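Local coordinates for protein putative TetR transcriptional regulator (Rhodococcus sp., PDB 2I10) that probably binds DNA through an N-terminal helix-turn-helix motif and regulates transcription, as do other TetR-family regulators, at residues E69-L72 / Q73-A77. Sequence-based numbering, arbitrary orientation.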
ATOM      1  N   GLU B  69       9.745   3.532  -5.523  1.00 37.18           N
ATOM      2  CA  GLU B  69      11.174   3.179  -5.467  1.00 37.76           C
ATOM      3  C   GLU B  69      12.105   3.963  -6.403  1.00 38.82           C
ATOM      4  O   GLU B  69      13.190   3.465  -6.733  1.00 40.03           O
ATOM      5  CB  GLU B  69      11.346   1.690  -5.765  1.00 35.76           C
ATOM      6  CG  GLU B  69      10.423   0.791  -4.965  1.00 34.92           C
ATOM      7  CD  GLU B  69       9.065   0.517  -5.627  1.00 30.39           C
ATOM      8  OE1 GLU B  69       8.628   1.247  -6.545  1.00 31.25           O
ATOM      9  OE2 GLU B  69       8.433  -0.457  -5.203  1.00 31.93           O
ATOM     10  N   ARG B  70      11.693   5.157  -6.832  1.00 38.83           N
ATOM     11  CA  ARG B  70      12.472   5.986  -7.769  1.00 39.22           C
ATOM     12  C   ARG B  70      13.936   6.201  -7.366  1.00 38.43           C
ATOM     13  O   ARG B  70      14.196   6.779  -6.312  1.00 36.54           O
ATOM     14  CB  ARG B  70      11.762   7.344  -7.955  1.00 39.83           C
ATOM     15  CG  ARG B  70      11.952   7.913  -9.346  1.00 40.84           C
ATOM     16  CD  ARG B  70      11.457   6.962 -10.421  1.00 40.29           C
ATOM     17  NE  ARG B  70      11.575   7.570 -11.732  1.00 38.80           N
ATOM     18  CZ  ARG B  70      12.199   7.080 -12.810  1.00 38.20           C
ATOM     19  NH1 ARG B  70      12.778   5.895 -12.824  1.00 36.84           N
ATOM     20  NH2 ARG B  70      12.187   7.787 -13.937  1.00 36.20           N
ATOM     21  N   THR B  71      14.870   5.773  -8.239  1.00 38.41           N
ATOM     22  CA  THR B  71      16.304   5.745  -7.947  1.00 39.55           C
ATOM     23  C   THR B  71      16.939   7.052  -7.477  1.00 38.79           C
ATOM     24  O   THR B  71      17.654   7.071  -6.465  1.00 38.30           O
ATOM     25  CB  THR B  71      17.191   5.046  -9.083  1.00 39.05           C
ATOM     26  OG1 THR B  71      18.557   5.252  -8.779  1.00 44.39           O
ATOM     27  CG2 THR B  71      16.974   5.612 -10.438  1.00 41.82           C
ATOM     28  N   LEU B  72      16.675   8.134  -8.201  1.00 39.03           N
ATOM     29  CA  LEU B  72      17.317   9.429  -7.945  1.00 38.61           C
ATOM     30  C   LEU B  72      16.914   9.982  -6.578  1.00 37.54           C
ATOM     31  O   LEU B  72      17.754  10.480  -5.833  1.00 37.10           O
ATOM     32  CB  LEU B  72      17.015  10.435  -9.081  1.00 39.68           C
ATOM     33  CG  LEU B  72      17.226  11.954  -8.828  1.00 40.18           C
ATOM     34  CD1 LEU B  72      18.673  12.314  -8.519  1.00 43.25           C
ATOM     35  CD2 LEU B  72      16.708  12.848  -9.957  1.00 40.49           C
ATOM     36  N   GLN B  73      15.634   9.851  -6.225  1.00 36.28           N
ATOM     37  CA  GLN B  73      15.174  10.364  -4.953  1.00 35.05           C
ATOM     38  C   GLN B  73      15.662   9.503  -3.804  1.00 34.06           C
ATOM     39  O   GLN B  73      16.005  10.028  -2.776  1.00 33.23           O
ATOM     40  CB  GLN B  73      13.660  10.511  -4.936  1.00 36.22           C
ATOM     41  CG  GLN B  73      13.169  11.739  -5.699  1.00 38.11           C
ATOM     42  CD  GLN B  73      13.445  11.641  -7.207  1.00 44.13           C
ATOM     43  OE1 GLN B  73      13.266  10.577  -7.840  1.00 40.63           O
ATOM     44  NE2 GLN B  73      13.914  12.763  -7.788  1.00 47.05           N
ATOM     45  N   LEU B  74      15.737   8.190  -3.991  1.00 33.25           N
ATOM     46  CA  LEU B  74      16.263   7.324  -2.935  1.00 34.93           C
ATOM     47  C   LEU B  74      17.750   7.633  -2.655  1.00 34.50           C
ATOM     48  O   LEU B  74      18.161   7.857  -1.513  1.00 34.44           O
ATOM     49  CB  LEU B  74      16.062   5.863  -3.320  1.00 34.37           C
ATOM     50  CG  LEU B  74      16.409   4.825  -2.256  1.00 37.72           C
ATOM     51  CD1 LEU B  74      15.541   4.963  -1.008  1.00 33.09           C
ATOM     52  CD2 LEU B  74      16.214   3.456  -2.920  1.00 38.12           C
ATOM     53  N   GLU B  75      18.535   7.681  -3.726  1.00 34.77           N
ATOM     54  CA  GLU B  75      19.947   8.041  -3.667  1.00 35.56           C
ATOM     55  C   GLU B  75      20.198   9.409  -3.055  1.00 34.93           C
ATOM     56  O   GLU B  75      21.071   9.547  -2.201  1.00 33.85           O
ATOM     57  CB  GLU B  75      20.586   7.884  -5.051  1.00 35.68           C
ATOM     58  CG  GLU B  75      20.750   6.382  -5.359  1.00 39.20           C
ATOM     59  CD  GLU B  75      21.260   6.074  -6.742  1.00 43.69           C
ATOM     60  OE1 GLU B  75      21.155   6.972  -7.615  1.00 47.49           O
ATOM     61  OE2 GLU B  75      21.758   4.922  -6.950  1.00 41.82           O
ATOM     62  N   GLU B  76      19.393  10.397  -3.436  1.00 34.85           N
ATOM     63  CA  GLU B  76      19.520  11.716  -2.840  1.00 36.57           C
ATOM     64  C   GLU B  76      19.246  11.688  -1.349  1.00 34.38           C
ATOM     65  O   GLU B  76      19.913  12.375  -0.579  1.00 34.81           O
ATOM     66  CB  GLU B  76      18.710  12.799  -3.605  1.00 36.55           C
ATOM     67  CG  GLU B  76      17.235  12.998  -3.219  1.00 41.69           C
ATOM     68  CD  GLU B  76      16.449  13.876  -4.242  1.00 41.89           C
ATOM     69  OE1 GLU B  76      16.939  14.082  -5.395  1.00 48.27           O
ATOM     70  OE2 GLU B  76      15.341  14.360  -3.884  1.00 49.68           O
ATOM     71  N   ALA B  77      18.277  10.877  -0.926  1.00 33.39           N
ATOM     72  CA  ALA B  77      18.001  10.738   0.500  1.00 31.68           C
ATOM     73  C   ALA B  77      19.159  10.008   1.234  1.00 31.19           C
ATOM     74  O   ALA B  77      19.492  10.359   2.347  1.00 30.86           O
ATOM     75  CB  ALA B  77      16.682  10.012   0.707  1.00 31.02           C
TER
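Arg70 and Gln73 meet at the first turn of the short helix 71-78, in a TetR-type all-helical fold, with Arg70 in the N-cap position. Its carbonyl O accepts the first i to i+4 bond, from Leu74 N at 3.1 Å. Thr71 O and Leu72 O continue the series, binding Glu75 N and Glu76 N.

The close packing gathers round Gln73. A bend at chi2 (66°) folds its amide back over the first turn, which brings OE1 to 3.3 Å from Arg70 CG and sets NE2 3.5 Å from Leu72 CD2. The amide thus bridges the aliphatic part of Arg70 and the Leu72 side chain, its plane turned 43° from the guanidinium, whose NE and NH2 form salt bridges with Asp64 and Glu60. With an alanine in place of Gln73, Arg70 CG and the Leu72 methyl CD2 would probably lose the amide packed against them, leaving a gap over the first turn. On the inward face, buried Leu74 packs against Phe90 of helix 83-98 and Met134 of helix 121-148, joining the turn to the helices of the C-terminal domain, the ligand-binding part in TetR-family proteins.

The solvent side is looser. Leu72 is exposed, and its CD1 comes no nearer than 4.0 Å to Glu76 OE1. Thr71 and Glu75 form an exposed polar pair, lying side by side and pointing the same way, with Thr71 OG1 3.3 Å from Glu75 OE1.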